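Local coordinates for hypothetical protein (Parabacteroides merdae, PDB 4OO3) that is a putative oxidoreductase of uncharacterised function that probably binds a nicotinamide dinucleotide through its Rossmann-fold domain, at residues 121-124 with 125-129; 397-400 with 401-405. All coordinates share one frame; numbering follows the deposited sequence.

Both interactions are local, each within one unbroken run of chain, but they catch a helix at different stages. Interaction 1 (121-129) is the start of helix 125-140 in the Rossmann-type domain, where a loop side chain and a serine take up polar groups at the helix end. Interaction 2 (397-405) lies inside helix 395-412, in the part of the chain belonging to the C-terminal oxidoreductase family, where successive main-chain bonds do the holding and side chains add to them. Each is partly buried, with Phe128 or Phe399 among the buried residues and Gln126 or Glu404 exposed. They share no element; their centres are 25 Å apart and their nearest atoms about 11 Å apart.

Interaction 1 of 2, residues 121-124 with 125-129; sequences MAIN and SQSFK
Asn124 is the N-cap of helix 125-140, which follows strand 114-117 of the parallel Rossmann-type sheet, and its side chain meets Ser127 of the first turn. The carboxamide oxygen OD1 of Asn124 accepts the amide of Ser127 in a nearly straight bond of 2.8 Å between OD1 and N, satisfying a first-turn N-H that has no helical carbonyl before it. With chi1 at 54°, CG of Asn124 sits between its own backbone N and carbonyl carbon, which turns OD1 back over the helix end. Meanwhile the main-chain O of Asn124 takes the amide of Phe128, also at 2.8 Å from O to N. Ser127 OG accepts from Ile123 N and stands 2.6 Å from Asn124 OD1 and 2.9 Å from Asn124 O, either of which could receive its one proton. An alanine in place of Asn124 is likely to leave Ser127 N without its capping acceptor and the helix start less firmly fixed. Ser125 OG instead bonds Asp435 of helix 419-439, a helix that also packs on the Phe128 ring. The methyl CB of Ala122 rests 3.7 Å from Phe128 N.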
# COMPACT_ATOMS: atom_id res chain seq x y z
N MSE A 121 -2.03 -6.80 -6.06
CA MSE A 121 -2.94 -7.50 -7.00
C MSE A 121 -2.23 -8.47 -7.89
O MSE A 121 -2.88 -9.25 -8.58
CB MSE A 121 -3.71 -6.47 -7.84
CG MSE A 121 -4.61 -5.64 -6.92
SE MSE A 121 -6.04 -4.79 -7.97
CE MSE A 121 -4.90 -3.54 -8.95
N ALA A 122 -0.90 -8.44 -7.89
CA ALA A 122 -0.09 -9.48 -8.55
C ALA A 122 1.22 -9.65 -7.79
O ALA A 122 1.80 -8.65 -7.34
CB ALA A 122 0.17 -9.12 -10.00
N ILE A 123 1.68 -10.90 -7.66
CA ILE A 123 2.89 -11.25 -6.91
C ILE A 123 4.01 -11.90 -7.75
O ILE A 123 5.03 -12.32 -7.20
CB ILE A 123 2.57 -12.20 -5.72
CG1 ILE A 123 2.06 -13.56 -6.21
CG2 ILE A 123 1.58 -11.56 -4.78
CD1 ILE A 123 1.84 -14.56 -5.10
N ASN A 124 3.79 -11.99 -9.06
CA ASN A 124 4.79 -12.48 -10.00
C ASN A 124 4.36 -12.19 -11.44
O ASN A 124 3.25 -11.70 -11.69
CB ASN A 124 5.07 -13.98 -9.80
CG ASN A 124 3.81 -14.83 -9.86
OD1 ASN A 124 2.92 -14.62 -10.68
ND2 ASN A 124 3.75 -15.82 -8.98
N SER A 125 5.25 -12.48 -12.39
CA SER A 125 5.01 -12.16 -13.80
C SER A 125 3.81 -12.89 -14.38
O SER A 125 3.09 -12.33 -15.19
CB SER A 125 6.26 -12.44 -14.63
OG SER A 125 7.25 -11.50 -14.28
N GLN A 126 3.61 -14.13 -13.97
CA GLN A 126 2.44 -14.90 -14.40
C GLN A 126 1.17 -14.19 -13.96
O GLN A 126 0.28 -13.94 -14.77
CB GLN A 126 2.49 -16.32 -13.84
CG GLN A 126 1.28 -17.17 -14.16
CD GLN A 126 1.34 -18.55 -13.52
OE1 GLN A 126 1.95 -19.47 -14.07
NE2 GLN A 126 0.71 -18.71 -12.36
N SER A 127 1.09 -13.84 -12.67
CA SER A 127 -0.08 -13.14 -12.15
C SER A 127 -0.21 -11.72 -12.71
O SER A 127 -1.33 -11.23 -12.86
CB SER A 127 -0.10 -13.13 -10.61
OG SER A 127 1.16 -12.82 -10.05
N PHE A 128 0.91 -11.07 -13.04
CA PHE A 128 0.87 -9.76 -13.70
C PHE A 128 0.17 -9.83 -15.06
O PHE A 128 -0.62 -8.95 -15.41
CB PHE A 128 2.27 -9.19 -13.90
CG PHE A 128 2.28 -7.90 -14.69
CD1 PHE A 128 1.81 -6.72 -14.13
CD2 PHE A 128 2.74 -7.88 -16.00
CE1 PHE A 128 1.81 -5.54 -14.86
CE2 PHE A 128 2.73 -6.70 -16.73
CZ PHE A 128 2.27 -5.53 -16.16
N LYS A 129 0.48 -10.87 -15.84
CA LYS A 129 -0.17 -11.10 -17.12
C LYS A 129 -1.67 -11.26 -16.92
O LYS A 129 -2.47 -10.68 -17.65
CB LYS A 129 0.42 -12.33 -17.81
CG LYS A 129 0.37 -12.29 -19.34
CD LYS A 129 1.56 -13.04 -19.95
CE LYS A 129 1.75 -12.73 -21.43
NZ LYS A 129 0.82 -13.50 -22.29

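Interaction 2 of 2, residues 397-400 with 401-405; sequences AHFG and QVTEH
This is an intrahelical contact between successive turns of helix 395-412, in the part of the chain assigned to the C-terminal oxidoreductase family. Main-chain i to i+4 bonds run from Gln401 N to Ala397 O, Thr403 N to Phe399 O and Glu404 N to Gly400 O, the last 3.0 Å from N to O; the one from Val402 N to His398 O is weak. Thr403 adds a side-chain bond: its OG1 donates to Phe399 O at 3.1 Å, from above the carbonyl plane, while the amide of the same residue reaches that oxygen with a tilt of only 15°. Two donors therefore grip one carbonyl. The torsion of Thr403 (chi1 -52°) explains it, because OG1 lies beside its own backbone N and leans back toward the preceding turn. OG1 also comes within 3.7 Å of CE1 of the buried Phe399 ring, approaching obliquely. One methyl of Val402, CG2, covers the His398 carbonyl at 3.4 Å from CG2 to O. Gln401 runs alongside the buried His398, both pointing the same way; its NE2 lies near the ring plane at the imidazole edge, a loose approach 4.1 Å from CD2, with amide and ring planes 66° apart. Glu404 runs extended past the Gly400 carbonyl, its CG 3.2 Å from the glycine O. Around the helix, Asn153, from a loop beyond strand 145-147, donates to His398 O and touches Gln401 and Val402. The Phe399 ring meets that of His23 in helix 22-26, and Glu404 touches Tyr32 in the loop between that helix and strand 38-43, so helix 395-412 lies against the helix and loop that link strands 14-17 and 38-43 of the parallel sheet.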
# COMPACT_ATOMS: atom_id res chain seq x y z
N ALA A 397 -7.79 6.18 8.95
CA ALA A 397 -8.31 7.36 8.24
C ALA A 397 -7.79 7.41 6.81
O ALA A 397 -8.53 7.76 5.89
CB ALA A 397 -7.94 8.63 8.99
N HIS A 398 -6.52 7.04 6.61
CA HIS A 398 -5.96 6.98 5.25
C HIS A 398 -6.69 5.94 4.41
O HIS A 398 -6.91 6.16 3.22
CB HIS A 398 -4.46 6.67 5.25
CG HIS A 398 -3.62 7.68 5.96
ND1 HIS A 398 -2.50 7.34 6.69
CD2 HIS A 398 -3.75 9.03 6.07
CE1 HIS A 398 -1.98 8.44 7.22
NE2 HIS A 398 -2.72 9.47 6.86
N PHE A 399 -7.03 4.82 5.03
CA PHE A 399 -7.72 3.72 4.35
C PHE A 399 -9.15 4.12 4.00
O PHE A 399 -9.63 3.82 2.90
CB PHE A 399 -7.71 2.49 5.27
CG PHE A 399 -8.14 1.22 4.60
CD1 PHE A 399 -9.49 0.91 4.46
CD2 PHE A 399 -7.20 0.31 4.15
CE1 PHE A 399 -9.88 -0.27 3.85
CE2 PHE A 399 -7.59 -0.87 3.54
CZ PHE A 399 -8.93 -1.16 3.40
N GLY A 400 -9.82 4.79 4.93
CA GLY A 400 -11.18 5.30 4.72
C GLY A 400 -11.26 6.29 3.57
O GLY A 400 -12.24 6.29 2.83
N GLN A 401 -10.24 7.12 3.41
CA GLN A 401 -10.21 8.09 2.32
C GLN A 401 -10.17 7.38 0.97
O GLN A 401 -10.84 7.81 0.03
CB GLN A 401 -9.00 9.02 2.44
CG GLN A 401 -9.11 10.06 3.53
CD GLN A 401 -7.82 10.85 3.70
OE1 GLN A 401 -7.33 11.47 2.75
NE2 GLN A 401 -7.26 10.84 4.91
N VAL A 402 -9.40 6.30 0.88
CA VAL A 402 -9.32 5.51 -0.34
C VAL A 402 -10.68 4.89 -0.66
O VAL A 402 -11.14 4.93 -1.80
CB VAL A 402 -8.25 4.39 -0.27
CG1 VAL A 402 -8.20 3.60 -1.57
CG2 VAL A 402 -6.88 4.98 0.03
N THR A 403 -11.31 4.30 0.35
CA THR A 403 -12.62 3.66 0.18
C THR A 403 -13.66 4.67 -0.33
O THR A 403 -14.40 4.38 -1.26
CB THR A 403 -13.11 2.99 1.48
OG1 THR A 403 -12.08 2.13 1.99
CG2 THR A 403 -14.35 2.18 1.25
N GLU A 404 -13.68 5.85 0.29
CA GLU A 404 -14.54 6.96 -0.14
C GLU A 404 -14.26 7.39 -1.57
O GLU A 404 -15.20 7.64 -2.33
CB GLU A 404 -14.34 8.18 0.76
CG GLU A 404 -14.89 8.03 2.16
CD GLU A 404 -14.43 9.15 3.08
OE1 GLU A 404 -14.38 10.31 2.63
OE2 GLU A 404 -14.11 8.85 4.26
N HIS A 405 -12.98 7.50 -1.91
CA HIS A 405 -12.57 7.83 -3.28
C HIS A 405 -13.12 6.78 -4.25
O HIS A 405 -13.66 7.13 -5.30
CB HIS A 405 -11.04 7.96 -3.39
CG HIS A 405 -10.54 8.27 -4.77
ND1 HIS A 405 -10.21 7.29 -5.68
CD2 HIS A 405 -10.30 9.46 -5.39
CE1 HIS A 405 -9.80 7.85 -6.81
NE2 HIS A 405 -9.84 9.17 -6.65